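PDB 6A4D: oligoribonuclease from Colwellia psychrerythraea, which hydrolyses small RNAs, probably trimming them from the 3' end as related exonucleases of the RNase H-like clan do. Local coordinates for residues A[9-14]-A[104-109]; A[31-36]-A[94-99]; A[48-53]-A[76-81]. The protein carries 1 engineered substitution. All coordinates share one frame; numbering follows the deposited sequence.

Contact 1. Residues A[9-14]-A[104-109]; sequences SNLIWL and KSPMCG
Two neighbouring parallel strands of the mixed sheet of this RNase H-like exonuclease fold meet here, and residues 9-14 and 104-109 are joined by both backbone and side-chain bonds. Cys108 N donates to Ile12 O (3.0 Å), bent to 135° at the hydrogen, and Leu14 N returns a straighter bond to Cys108 O (3.2 Å). Both lie in the plane of the accepting carbonyl. Toward the start of the pair, at Ser105, a side chain supplies the bond. Ser105 OG, anti to its own backbone N, accepts the N-H of Ile12 N at 2.7 Å (160° at the hydrogen). Ser105 OG also donates its own hydrogen to Pro106 O at 2.8 Å, in the carbonyl plane on a lone pair. A serine suits the place because one hydroxyl serves as acceptor and donor at once. Water 1 lies 2.8 Å from Leu14 O. It is also within hydrogen-bonding distance of Cys108 O.

Two further buried polar groups are settled beyond the strand pair: Asn10 ND2 bonds to Trp99 O and Met4 O, and Trp13 NE1 to Thr36 OG1. The indole of Trp13 packs against Ile167, Ile171 and Leu174 of helix 163-180. An alanine at Trp13 would lose the indole, and with it the N-H partner of Thr36 and the flat support for Cys108, and would probably loosen the packing of that helix on the sheet. The backbone angles of Gly109 would drive any side chain into the carbonyl oxygen of Cys108, so glycine belongs here. Small Cys108 lies over one face of the indole: its CB makes a CH-pi contact 3.6 Å from the centroid of the Trp13 six-membered ring, and its SG a sulfur-aromatic contact 4.4 Å from that of the five-membered ring.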
ATOM      1  N   SER A   9      -6.224 -19.342   2.857  1.00 40.01           N
ATOM      2  CA  SER A   9      -5.237 -18.606   3.523  1.00 39.97           C
ATOM      3  C   SER A   9      -4.002 -18.476   2.629  1.00 37.43           C
ATOM      4  O   SER A   9      -3.055 -17.816   2.984  1.00 35.34           O
ATOM      5  CB  SER A   9      -5.016 -19.221   4.911  1.00 39.01           C
ATOM      6  OG  SER A   9      -4.134 -20.313   4.876  1.00 48.99           O
ATOM      7  N   ASN A  10      -4.063 -18.987   1.404  1.00 38.81           N
ATOM      8  CA  ASN A  10      -2.968 -18.785   0.463  1.00 35.72           C
ATOM      9  C   ASN A  10      -2.692 -17.272   0.117  1.00 32.21           C
ATOM     10  O   ASN A  10      -3.566 -16.457   0.045  1.00 27.75           O
ATOM     11  CB  ASN A  10      -3.194 -19.599  -0.781  1.00 34.04           C
ATOM     12  CG  ASN A  10      -3.195 -21.101  -0.515  1.00 41.63           C
ATOM     13  OD1 ASN A  10      -2.638 -21.596   0.502  1.00 43.56           O
ATOM     14  ND2 ASN A  10      -3.802 -21.841  -1.430  1.00 42.88           N
ATOM     15  N   LEU A  11      -1.437 -16.954  -0.078  1.00 31.47           N
ATOM     16  CA  LEU A  11      -1.032 -15.631  -0.427  1.00 34.76           C
ATOM     17  C   LEU A  11      -0.594 -15.532  -1.893  1.00 32.20           C
ATOM     18  O   LEU A  11       0.197 -16.348  -2.361  1.00 30.18           O
ATOM     19  CB  LEU A  11       0.079 -15.213   0.526  1.00 29.56           C
ATOM     20  CG  LEU A  11      -0.353 -15.163   1.970  1.00 33.43           C
ATOM     21  CD1 LEU A  11       0.922 -15.068   2.803  1.00 31.66           C
ATOM     22  CD2 LEU A  11      -1.324 -13.995   2.192  1.00 36.04           C
ATOM     23  N   ILE A  12      -1.039 -14.469  -2.566  1.00 35.69           N
ATOM     24  CA  ILE A  12      -0.565 -14.079  -3.945  1.00 30.13           C
ATOM     25  C   ILE A  12       0.513 -12.997  -3.911  1.00 28.88           C
ATOM     26  O   ILE A  12       0.260 -11.818  -3.497  1.00 29.51           O
ATOM     27  CB  ILE A  12      -1.728 -13.558  -4.789  1.00 34.05           C
ATOM     28  CG1 ILE A  12      -2.876 -14.591  -4.809  1.00 36.57           C
ATOM     29  CG2 ILE A  12      -1.229 -13.288  -6.207  1.00 34.64           C
ATOM     30  CD1 ILE A  12      -4.070 -14.217  -5.692  1.00 41.00           C
ATOM     31  N   TRP A  13       1.719 -13.396  -4.307  1.00 24.34           N
ATOM     32  CA  TRP A  13       2.858 -12.532  -4.383  1.00 28.37           C
ATOM     33  C   TRP A  13       3.101 -12.103  -5.824  1.00 31.12           C
ATOM     34  O   TRP A  13       3.065 -12.917  -6.716  1.00 30.19           O
ATOM     35  CB  TRP A  13       4.105 -13.240  -3.914  1.00 30.08           C
ATOM     36  CG  TRP A  13       3.999 -13.617  -2.509  1.00 30.58           C
ATOM     37  CD1 TRP A  13       3.292 -14.641  -1.983  1.00 29.72           C
ATOM     38  CD2 TRP A  13       4.608 -12.961  -1.448  1.00 31.70           C
ATOM     39  NE1 TRP A  13       3.434 -14.670  -0.635  1.00 31.74           N
ATOM     40  CE2 TRP A  13       4.260 -13.659  -0.272  1.00 30.46           C
ATOM     41  CE3 TRP A  13       5.477 -11.867  -1.357  1.00 34.06           C
ATOM     42  CZ2 TRP A  13       4.666 -13.257   0.974  1.00 30.99           C
ATOM     43  CZ3 TRP A  13       5.916 -11.491  -0.079  1.00 29.42           C
ATOM     44  CH2 TRP A  13       5.498 -12.179   1.053  1.00 29.62           C
ATOM     45  N   LEU A  14       3.374 -10.830  -6.056  1.00 32.26           N
ATOM     46  CA  LEU A  14       3.775 -10.443  -7.383  1.00 35.06           C
ATOM     47  C   LEU A  14       4.776  -9.344  -7.460  1.00 38.05           C
ATOM     48  O   LEU A  14       5.036  -8.599  -6.504  1.00 36.47           O
ATOM     49  CB  LEU A  14       2.558 -10.135  -8.213  1.00 40.82           C
ATOM     50  CG  LEU A  14       1.566  -9.109  -7.747  1.00 42.26           C
ATOM     51  CD1 LEU A  14       2.051  -7.754  -8.161  1.00 45.39           C
ATOM     52  CD2 LEU A  14       0.219  -9.365  -8.415  1.00 45.07           C
ATOM     53  N   LYS A 104      -9.808 -13.129  -1.159  1.00 36.47           N
ATOM     54  CA  LYS A 104      -9.136 -13.633   0.045  1.00 44.44           C
ATOM     55  C   LYS A 104      -7.713 -13.126   0.264  1.00 39.79           C
ATOM     56  O   LYS A 104      -7.393 -12.658   1.315  1.00 39.14           O
ATOM     57  CB  LYS A 104      -9.023 -15.146  -0.019  1.00 51.94           C
ATOM     58  CG  LYS A 104     -10.341 -15.845  -0.263  1.00 58.69           C
ATOM     59  CD  LYS A 104     -11.415 -15.509   0.749  1.00 59.08           C
ATOM     60  CE  LYS A 104     -11.118 -16.106   2.095  1.00 64.08           C
ATOM     61  NZ  LYS A 104     -12.370 -16.070   2.903  1.00 69.05           N
ATOM     62  N   SER A 105      -6.877 -13.229  -0.758  1.00 36.40           N
ATOM     63  CA  SER A 105      -5.496 -12.863  -0.631  1.00 35.10           C
ATOM     64  C   SER A 105      -5.312 -11.345  -0.808  1.00 32.79           C
ATOM     65  O   SER A 105      -5.769 -10.790  -1.812  1.00 32.87           O
ATOM     66  CB  SER A 105      -4.675 -13.596  -1.673  1.00 33.63           C
ATOM     67  OG  SER A 105      -3.294 -13.360  -1.460  1.00 33.95           O
ATOM     68  N   PRO A 106      -4.656 -10.689   0.155  1.00 30.16           N
ATOM     69  CA  PRO A 106      -4.090  -9.404  -0.222  1.00 30.85           C
ATOM     70  C   PRO A 106      -3.032  -9.585  -1.324  1.00 29.61           C
ATOM     71  O   PRO A 106      -2.646 -10.673  -1.622  1.00 31.55           O
ATOM     72  CB  PRO A 106      -3.438  -8.897   1.057  1.00 33.03           C
ATOM     73  CG  PRO A 106      -3.018 -10.164   1.782  1.00 36.32           C
ATOM     74  CD  PRO A 106      -4.102 -11.186   1.435  1.00 34.27           C
ATOM     75  N   MET A 107      -2.688  -8.492  -1.976  1.00 27.74           N
ATOM     76  CA  MET A 107      -1.558  -8.408  -2.854  1.00 26.98           C
ATOM     77  C   MET A 107      -0.298  -8.249  -2.032  1.00 23.40           C
ATOM     78  O   MET A 107      -0.229  -7.334  -1.249  1.00 23.94           O
ATOM     79  CB  MET A 107      -1.789  -7.219  -3.774  1.00 27.65           C
ATOM     80  CG  MET A 107      -1.012  -7.318  -5.038  1.00 32.73           C
ATOM     81  SD  MET A 107      -1.224  -5.886  -6.107  1.00 34.22           S
ATOM     82  CE  MET A 107      -2.877  -6.173  -6.764  1.00 39.23           C
ATOM     83  N   CYS A 108       0.705  -9.097  -2.258  1.00 24.97           N
ATOM     84  CA  CYS A 108       1.891  -9.269  -1.410  1.00 26.33           C
ATOM     85  C   CYS A 108       3.189  -8.942  -2.079  1.00 22.95           C
ATOM     86  O   CYS A 108       3.378  -9.186  -3.254  1.00 29.27           O
ATOM     87  CB  CYS A 108       2.033 -10.709  -0.850  1.00 27.93           C
ATOM     88  SG  CYS A 108       0.569 -11.353  -0.030  1.00 30.97           S
ATOM     89  N   GLY A 109       4.045  -8.259  -1.333  1.00 26.22           N
ATOM     90  CA  GLY A 109       5.388  -7.835  -1.808  1.00 27.49           C
ATOM     91  C   GLY A 109       5.929  -6.604  -1.183  1.00 26.67           C
ATOM     92  O   GLY A 109       5.385  -6.055  -0.245  1.00 28.24           O
TER
HETATM   93  O   HOH W   1       6.115  -9.773  -4.242  1.00 43.13           O

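Contact 2. Residues A[31-36]-A[94-99]; sequences IAIIIT and AFVQEW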
ATOM      1  N   ILE A  31       5.435  -9.003 -15.711  1.00 39.08           N
ATOM      2  CA  ILE A  31       4.714  -9.478 -14.556  1.00 44.84           C
ATOM      3  C   ILE A  31       5.174 -10.912 -14.174  1.00 43.18           C
ATOM      4  O   ILE A  31       5.398 -11.771 -15.020  1.00 43.38           O
ATOM      5  CB  ILE A  31       3.172  -9.362 -14.789  1.00 47.40           C
ATOM      6  CG1 ILE A  31       2.395  -9.848 -13.562  1.00 48.34           C
ATOM      7  CG2 ILE A  31       2.683 -10.123 -16.027  1.00 46.90           C
ATOM      8  CD1 ILE A  31       0.956  -9.390 -13.577  1.00 44.37           C
ATOM      9  N   ALA A  32       5.377 -11.129 -12.889  1.00 42.25           N
ATOM     10  CA  ALA A  32       5.651 -12.478 -12.323  1.00 41.58           C
ATOM     11  C   ALA A  32       4.768 -12.674 -11.083  1.00 40.15           C
ATOM     12  O   ALA A  32       4.490 -11.695 -10.374  1.00 38.59           O
ATOM     13  CB  ALA A  32       7.125 -12.620 -11.969  1.00 37.04           C
ATOM     14  N   ILE A  33       4.289 -13.897 -10.866  1.00 35.19           N
ATOM     15  CA  ILE A  33       3.403 -14.205  -9.730  1.00 37.80           C
ATOM     16  C   ILE A  33       3.912 -15.478  -9.028  1.00 37.61           C
ATOM     17  O   ILE A  33       4.249 -16.463  -9.683  1.00 33.99           O
ATOM     18  CB  ILE A  33       1.922 -14.442 -10.148  1.00 38.12           C
ATOM     19  CG1 ILE A  33       1.341 -13.287 -10.971  1.00 36.35           C
ATOM     20  CG2 ILE A  33       1.012 -14.750  -8.932  1.00 40.04           C
ATOM     21  CD1 ILE A  33       0.166 -13.741 -11.821  1.00 36.01           C
ATOM     22  N   ILE A  34       3.948 -15.466  -7.699  1.00 42.27           N
ATOM     23  CA  ILE A  34       4.194 -16.684  -6.911  1.00 39.96           C
ATOM     24  C   ILE A  34       3.077 -16.820  -5.894  1.00 41.76           C
ATOM     25  O   ILE A  34       2.630 -15.855  -5.296  1.00 41.20           O
ATOM     26  CB  ILE A  34       5.582 -16.628  -6.261  1.00 42.55           C
ATOM     27  CG1 ILE A  34       6.615 -16.779  -7.366  1.00 40.41           C
ATOM     28  CG2 ILE A  34       5.734 -17.694  -5.173  1.00 46.78           C
ATOM     29  CD1 ILE A  34       8.051 -16.896  -6.935  1.00 45.40           C
ATOM     30  N   ILE A  35       2.607 -18.037  -5.726  1.00 43.70           N
ATOM     31  CA  ILE A  35       1.650 -18.383  -4.705  1.00 39.12           C
ATOM     32  C   ILE A  35       2.385 -19.097  -3.579  1.00 36.67           C
ATOM     33  O   ILE A  35       3.161 -20.001  -3.853  1.00 33.54           O
ATOM     34  CB  ILE A  35       0.623 -19.358  -5.276  1.00 41.27           C
ATOM     35  CG1 ILE A  35      -0.014 -18.765  -6.553  1.00 41.67           C
ATOM     36  CG2 ILE A  35      -0.431 -19.693  -4.232  1.00 41.74           C
ATOM     37  CD1 ILE A  35      -1.085 -17.728  -6.278  1.00 37.46           C
ATOM     38  N   THR A  36       2.147 -18.694  -2.334  1.00 33.69           N
ATOM     39  CA  THR A  36       2.696 -19.384  -1.134  1.00 32.19           C
ATOM     40  C   THR A  36       1.542 -19.747  -0.279  1.00 32.25           C
ATOM     41  O   THR A  36       0.465 -19.208  -0.455  1.00 33.24           O
ATOM     42  CB  THR A  36       3.576 -18.518  -0.238  1.00 33.24           C
ATOM     43  OG1 THR A  36       2.793 -17.480   0.328  1.00 30.61           O
ATOM     44  CG2 THR A  36       4.705 -17.917  -0.946  1.00 33.33           C
ATOM     45  N   ALA A  94      -6.415 -16.574 -14.578  1.00 50.47           N
ATOM     46  CA  ALA A  94      -6.674 -18.030 -14.565  1.00 45.14           C
ATOM     47  C   ALA A  94      -5.752 -18.746 -13.598  1.00 44.84           C
ATOM     48  O   ALA A  94      -6.192 -19.619 -12.879  1.00 49.61           O
ATOM     49  CB  ALA A  94      -6.497 -18.612 -15.952  1.00 42.02           C
ATOM     50  N   PHE A  95      -4.482 -18.377 -13.585  1.00 41.51           N
ATOM     51  CA  PHE A  95      -3.528 -18.930 -12.632  1.00 41.39           C
ATOM     52  C   PHE A  95      -3.883 -18.706 -11.163  1.00 48.26           C
ATOM     53  O   PHE A  95      -3.873 -19.653 -10.382  1.00 42.78           O
ATOM     54  CB  PHE A  95      -2.155 -18.373 -12.887  1.00 42.95           C
ATOM     55  CG  PHE A  95      -1.127 -18.833 -11.919  1.00 44.89           C
ATOM     56  CD1 PHE A  95      -0.665 -20.146 -11.955  1.00 47.02           C
ATOM     57  CD2 PHE A  95      -0.585 -17.953 -10.969  1.00 48.45           C
ATOM     58  CE1 PHE A  95       0.316 -20.581 -11.080  1.00 46.11           C
ATOM     59  CE2 PHE A  95       0.398 -18.381 -10.069  1.00 48.23           C
ATOM     60  CZ  PHE A  95       0.861 -19.688 -10.136  1.00 50.90           C
ATOM     61  N   VAL A  96      -4.224 -17.469 -10.785  1.00 40.89           N
ATOM     62  CA  VAL A  96      -4.500 -17.228  -9.392  1.00 40.62           C
ATOM     63  C   VAL A  96      -5.839 -17.839  -9.015  1.00 42.33           C
ATOM     64  O   VAL A  96      -6.036 -18.163  -7.850  1.00 42.22           O
ATOM     65  CB  VAL A  96      -4.449 -15.734  -8.985  1.00 39.77           C
ATOM     66  CG1 VAL A  96      -3.010 -15.257  -9.061  1.00 39.81           C
ATOM     67  CG2 VAL A  96      -5.396 -14.864  -9.832  1.00 40.60           C
ATOM     68  N   GLN A  97      -6.767 -17.958  -9.971  1.00 43.01           N
ATOM     69  CA  GLN A  97      -8.084 -18.526  -9.659  1.00 41.09           C
ATOM     70  C   GLN A  97      -7.989 -20.008  -9.317  1.00 40.25           C
ATOM     71  O   GLN A  97      -8.824 -20.525  -8.594  1.00 45.23           O
ATOM     72  CB  GLN A  97      -9.052 -18.373 -10.817  1.00 36.49           C
ATOM     73  CG  GLN A  97      -9.766 -17.087 -10.819  1.00 32.78           C
ATOM     74  CD  GLN A  97     -10.346 -16.820 -12.145  1.00 34.63           C
ATOM     75  OE1 GLN A  97      -9.951 -17.434 -13.118  1.00 34.11           O
ATOM     76  NE2 GLN A  97     -11.304 -15.925 -12.198  1.00 35.55           N
ATOM     77  N   GLU A  98      -7.007 -20.650  -9.911  1.00 43.05           N
ATOM     78  CA  GLU A  98      -6.652 -22.005  -9.613  1.00 49.70           C
ATOM     79  C   GLU A  98      -6.167 -22.182  -8.185  1.00 50.51           C
ATOM     80  O   GLU A  98      -6.442 -23.193  -7.599  1.00 53.47           O
ATOM     81  CB  GLU A  98      -5.559 -22.488 -10.575  1.00 50.41           C
ATOM     82  CG  GLU A  98      -5.077 -23.924 -10.337  1.00 63.55           C
ATOM     83  CD  GLU A  98      -4.517 -24.590 -11.611  1.00 73.27           C
ATOM     84  OE1 GLU A  98      -3.313 -24.946 -11.653  1.00 77.99           O
ATOM     85  OE2 GLU A  98      -5.279 -24.756 -12.594  1.00 82.37           O
ATOM     86  N   TRP A  99      -5.418 -21.219  -7.639  1.00 49.85           N
ATOM     87  CA  TRP A  99      -4.753 -21.406  -6.349  1.00 40.13           C
ATOM     88  C   TRP A  99      -5.425 -20.786  -5.164  1.00 40.77           C
ATOM     89  O   TRP A  99      -5.181 -21.272  -4.021  1.00 42.21           O
ATOM     90  CB  TRP A  99      -3.309 -20.981  -6.436  1.00 41.37           C
ATOM     91  CG  TRP A  99      -2.570 -21.880  -7.265  1.00 44.36           C
ATOM     92  CD1 TRP A  99      -2.374 -21.792  -8.623  1.00 46.04           C
ATOM     93  CD2 TRP A  99      -1.965 -23.089  -6.846  1.00 47.41           C
ATOM     94  NE1 TRP A  99      -1.632 -22.858  -9.062  1.00 45.89           N
ATOM     95  CE2 TRP A  99      -1.378 -23.681  -7.994  1.00 53.93           C
ATOM     96  CE3 TRP A  99      -1.862 -23.741  -5.616  1.00 56.82           C
ATOM     97  CZ2 TRP A  99      -0.691 -24.891  -7.943  1.00 54.30           C
ATOM     98  CZ3 TRP A  99      -1.163 -24.963  -5.560  1.00 61.71           C
ATOM     99  CH2 TRP A  99      -0.594 -25.520  -6.721  1.00 60.73           C
TER
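This is a helix-on-sheet layer of the alpha/beta fold: helix 85-99 lies along strand 28-36, the short segments running almost exactly parallel (2°) with their axes 9.8 Å apart. The contacts across this gap are between apolar side chains. Ile33 and Ile35, two residues apart on the strand and so on the same face, point at the helix, which answers with Phe95, Val96 and Trp99 from one side of its turns.

Phe95 has CG anti to its backbone N (chi1 177°), which extends the ring toward the strand so that it meets the isoleucines tip to tip. Ile33 CG2 lies at the ring edge, in its plane, 3.9 Å from Phe95 CE2. Ile35 comes in obliquely, its CG1 3.6 Å from Phe95 CE2. Within the helix, Trp99 CD1 rests 3.8 Å above one face of the Phe95 ring, toward its rim, which should limit how freely that ring can turn.

The first torsion of Ile35 puts its CG2 3.8 Å from Trp99 CB, and the bend at chi2 (-79°) swings Ile35 CD1 to the same methylene. Val96 CG1 crosses Ile33 at about a right angle, 4.1 Å from Ile33 CG2. Beta-branched isoleucines suit the strand, offering branched hydrocarbon close to the backbone. Ala32 and Ile34 face helix 163-180 instead, so the sheet is covered by helices on both faces, as is usual in the RNase H-like fold.

Contact 3. Residues A[48-53]-A[76-81]; sequences IFAISQ and QRCRDS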
ATOM      1  N   ILE A  48       5.813 -16.308 -16.320  1.00 50.00           N
ATOM      2  CA  ILE A  48       6.441 -14.991 -16.392  1.00 56.89           C
ATOM      3  C   ILE A  48       6.151 -14.346 -17.771  1.00 57.57           C
ATOM      4  O   ILE A  48       6.312 -15.013 -18.780  1.00 63.05           O
ATOM      5  CB  ILE A  48       7.966 -15.104 -16.242  1.00 57.55           C
ATOM      6  CG1 ILE A  48       8.346 -15.916 -14.993  1.00 63.51           C
ATOM      7  CG2 ILE A  48       8.601 -13.725 -16.165  1.00 58.37           C
ATOM      8  CD1 ILE A  48       9.802 -16.359 -14.979  1.00 65.42           C
ATOM      9  N   PHE A  49       5.710 -13.083 -17.829  1.00 53.15           N
ATOM     10  CA  PHE A  49       5.524 -12.400 -19.137  1.00 53.02           C
ATOM     11  C   PHE A  49       6.303 -11.124 -19.267  1.00 48.94           C
ATOM     12  O   PHE A  49       6.109 -10.199 -18.463  1.00 46.37           O
ATOM     13  CB  PHE A  49       4.082 -12.029 -19.391  1.00 48.68           C
ATOM     14  CG  PHE A  49       3.163 -13.180 -19.390  1.00 51.94           C
ATOM     15  CD1 PHE A  49       3.039 -13.970 -20.508  1.00 49.86           C
ATOM     16  CD2 PHE A  49       2.437 -13.499 -18.247  1.00 51.25           C
ATOM     17  CE1 PHE A  49       2.174 -15.043 -20.506  1.00 49.35           C
ATOM     18  CE2 PHE A  49       1.573 -14.559 -18.242  1.00 49.98           C
ATOM     19  CZ  PHE A  49       1.439 -15.337 -19.372  1.00 53.02           C
ATOM     20  N   ALA A  50       7.157 -11.041 -20.284  1.00 43.17           N
ATOM     21  CA  ALA A  50       7.572  -9.716 -20.764  1.00 47.99           C
ATOM     22  C   ALA A  50       6.485  -9.281 -21.751  1.00 48.54           C
ATOM     23  O   ALA A  50       6.105 -10.047 -22.677  1.00 43.40           O
ATOM     24  CB  ALA A  50       8.948  -9.720 -21.400  1.00 49.35           C
ATOM     25  N   ILE A  51       5.962  -8.082 -21.500  1.00 46.44           N
ATOM     26  CA  ILE A  51       4.859  -7.525 -22.280  1.00 44.87           C
ATOM     27  C   ILE A  51       5.426  -6.820 -23.501  1.00 46.68           C
ATOM     28  O   ILE A  51       6.313  -5.957 -23.392  1.00 43.69           O
ATOM     29  CB  ILE A  51       4.037  -6.445 -21.551  1.00 42.73           C
ATOM     30  CG1 ILE A  51       3.597  -6.880 -20.135  1.00 38.67           C
ATOM     31  CG2 ILE A  51       2.823  -6.057 -22.419  1.00 42.17           C
ATOM     32  CD1 ILE A  51       2.869  -8.207 -20.103  1.00 40.96           C
ATOM     33  N   SER A  52       4.858  -7.156 -24.653  1.00 46.90           N
ATOM     34  CA  SER A  52       5.235  -6.529 -25.910  1.00 48.02           C
ATOM     35  C   SER A  52       4.991  -5.036 -25.848  1.00 44.03           C
ATOM     36  O   SER A  52       3.941  -4.566 -25.397  1.00 42.69           O
ATOM     37  CB  SER A  52       4.433  -7.129 -27.080  1.00 53.07           C
ATOM     38  OG  SER A  52       4.699  -6.414 -28.265  1.00 58.13           O
ATOM     39  N   GLN A  53       6.005  -4.302 -26.251  1.00 42.27           N
ATOM     40  CA  GLN A  53       5.926  -2.898 -26.430  1.00 46.37           C
ATOM     41  C   GLN A  53       6.716  -2.597 -27.700  1.00 46.65           C
ATOM     42  O   GLN A  53       7.702  -3.279 -28.042  1.00 47.68           O
ATOM     43  CB  GLN A  53       6.532  -2.187 -25.214  1.00 52.57           C
ATOM     44  CG  GLN A  53       5.855  -2.518 -23.873  1.00 50.84           C
ATOM     45  CD  GLN A  53       4.487  -1.885 -23.719  1.00 51.61           C
ATOM     46  OE1 GLN A  53       4.049  -1.172 -24.581  1.00 53.49           O
ATOM     47  NE2 GLN A  53       3.826  -2.110 -22.594  1.00 55.07           N
ATOM     48  N   GLN A  76      15.081  -6.193 -24.143  1.00 61.01           N
ATOM     49  CA  GLN A  76      15.229  -7.068 -25.290  1.00 67.27           C
ATOM     50  C   GLN A  76      14.097  -8.075 -25.338  1.00 66.98           C
ATOM     51  O   GLN A  76      13.501  -8.289 -26.413  1.00 59.01           O
ATOM     52  CB  GLN A  76      16.599  -7.786 -25.283  1.00 74.16           C
ATOM     53  CG  GLN A  76      16.809  -8.849 -26.378  1.00 73.85           C
ATOM     54  CD  GLN A  76      16.488  -8.371 -27.807  1.00 72.75           C
ATOM     55  OE1 GLN A  76      16.618  -7.192 -28.149  1.00 66.66           O
ATOM     56  NE2 GLN A  76      16.072  -9.307 -28.646  1.00 80.94           N
ATOM     57  N   ARG A  77      13.812  -8.707 -24.191  1.00 66.74           N
ATOM     58  CA  ARG A  77      12.661  -9.625 -24.118  1.00 62.69           C
ATOM     59  C   ARG A  77      11.331  -8.955 -24.498  1.00 51.38           C
ATOM     60  O   ARG A  77      10.445  -9.617 -24.994  1.00 55.04           O
ATOM     61  CB  ARG A  77      12.545 -10.279 -22.744  1.00 57.33           C
ATOM     62  CG  ARG A  77      13.481 -11.458 -22.576  1.00 54.21           C
ATOM     63  CD  ARG A  77      13.802 -11.623 -21.095  1.00 53.30           C
ATOM     64  NE  ARG A  77      12.574 -12.033 -20.455  1.00 56.89           N
ATOM     65  CZ  ARG A  77      12.079 -11.586 -19.307  1.00 55.06           C
ATOM     66  NH1 ARG A  77      12.733 -10.687 -18.585  1.00 58.46           N
ATOM     67  NH2 ARG A  77      10.897 -12.064 -18.884  1.00 51.12           N
ATOM     68  N   CYS A  78      11.220  -7.655 -24.260  1.00 46.95           N
ATOM     69  CA  CYS A  78      10.024  -6.905 -24.578  1.00 51.55           C
ATOM     70  C   CYS A  78       9.919  -6.705 -26.119  1.00 56.92           C
ATOM     71  O   CYS A  78       8.843  -6.937 -26.699  1.00 54.50           O
ATOM     72  CB  CYS A  78       9.939  -5.597 -23.749  1.00 46.31           C
ATOM     73  SG  CYS A  78       9.486  -5.844 -21.976  1.00 46.73           S
ATOM     74  N   ARG A  79      11.030  -6.328 -26.766  1.00 63.03           N
ATOM     75  CA  ARG A  79      11.152  -6.338 -28.256  1.00 57.06           C
ATOM     76  C   ARG A  79      10.858  -7.698 -28.908  1.00 56.89           C
ATOM     77  O   ARG A  79      10.224  -7.744 -29.955  1.00 61.66           O
ATOM     78  CB  ARG A  79      12.547  -5.888 -28.691  1.00 59.69           C
ATOM     79  CG  ARG A  79      12.881  -4.425 -28.420  1.00 57.79           C
ATOM     80  CD  ARG A  79      14.250  -4.079 -29.028  1.00 59.88           C
ATOM     81  NE  ARG A  79      14.947  -3.020 -28.285  1.00 57.65           N
ATOM     82  CZ  ARG A  79      14.623  -1.714 -28.299  1.00 59.17           C
ATOM     83  NH1 ARG A  79      13.597  -1.249 -29.024  1.00 62.83           N
ATOM     84  NH2 ARG A  79      15.313  -0.847 -27.553  1.00 55.88           N
ATOM     85  N   ASP A  80      11.310  -8.793 -28.301  1.00 63.20           N
ATOM     86  CA  ASP A  80      11.017 -10.156 -28.814  1.00 66.34           C
ATOM     87  C   ASP A  80       9.565 -10.561 -28.618  1.00 63.29           C
ATOM     88  O   ASP A  80       9.030 -11.378 -29.377  1.00 58.00           O
ATOM     89  CB  ASP A  80      11.868 -11.244 -28.115  1.00 76.51           C
ATOM     90  CG  ASP A  80      13.380 -11.016 -28.239  1.00 89.69           C
ATOM     91  OD1 ASP A  80      13.848 -10.483 -29.278  1.00 74.09           O
ATOM     92  OD2 ASP A  80      14.098 -11.386 -27.272  1.00 99.74           O
ATOM     93  N   SER A  81       8.938 -10.039 -27.562  1.00 61.64           N
ATOM     94  CA  SER A  81       7.586 -10.454 -27.217  1.00 53.54           C
ATOM     95  C   SER A  81       6.526 -10.004 -28.240  1.00 48.12           C
ATOM     96  O   SER A  81       6.558  -8.857 -28.723  1.00 43.17           O
ATOM     97  CB  SER A  81       7.177  -9.915 -25.850  1.00 51.52           C
ATOM     98  OG  SER A  81       6.000 -10.586 -25.409  1.00 50.85           O
TER
HETATM   99  O   HOH W   2       7.133  -6.336 -28.875  1.00 44.70           O
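Three torsions shape this junction. Ser81 holds OG anti to its backbone N (chi1 -166°), aiming the hydroxyl at the strand; Ser52 holds the same torsion (chi1 174°), which turns its OG toward Ser81 O and water 2; and Arg77 bends at chi3 (68°), which brings its guanidinium back over Ala50.

The first torsion makes a direct hydrogen bond between residues 48-53 and 76-81: Ser81 OG donates to Ala50 O at 2.8 Å, approaching from above the carbonyl plane. Ser81 OG in turn accepts from Val83 N, so this hydroxyl is both donor and acceptor. Ser81 is the first residue to leave helix 74-80, where its small hydroxyl reaches the Ala50 carbonyl.

Next to it, water 2 bridges the Ser52 hydroxyl, 2.5 Å from Ser52 OG, to the helix end. There it lies 2.8 Å from Cys78 O and 2.6 Å from Ser81 O. Short Ser52 thereby links the loop just past the strand to the carbonyls of the helix end.

Alanine suits position 50 because the helix comes close. Ala50 CB lies 3.9 Å from Arg77 CB. Ala50 CB is also 4.0 Å from Cys78 SG, and it sits above one face of the Arg77 guanidinium, offset toward the rim. Ile48 CG2 crosses obliquely near Arg77 NH2, at 3.9 Å. The long arginine spans from the helix to a charge: NH2 forms a salt bridge with Glu30 on the adjoining strand, while its aliphatic part covers apolar carbon. Cys78 turns inward, packing on Leu29 and Leu58. The arrangement is that of a short helix docked by its C-terminal turn onto the end of strand 42-50, the outermost strand on this side of the chain's RNase H-like sheet.

The three contacts follow the sheet outward from its interior. Contact 1 pairs strands 11-18 and 107-109, contact 2 lays helix 85-99 on strand 28-36, and contact 3 docks helix 74-80 at the end of outer strand 42-50. The centres of contacts 1 and 2 are about 9 Å apart and those of 2 and 3 about 20 Å; contacts 1 and 3, with centres about 25 Å apart, do not touch. Backbone bonds between adjacent strands connect each neighbouring pair. Along the chain contact 3 is nested inside 2 and 2 inside 1, so the chain closes its long-range contacts one within another around a shared sheet, with bound pNP-TMP about 7 Å from Gly109 and about 10 Å from the Cys78 side chain.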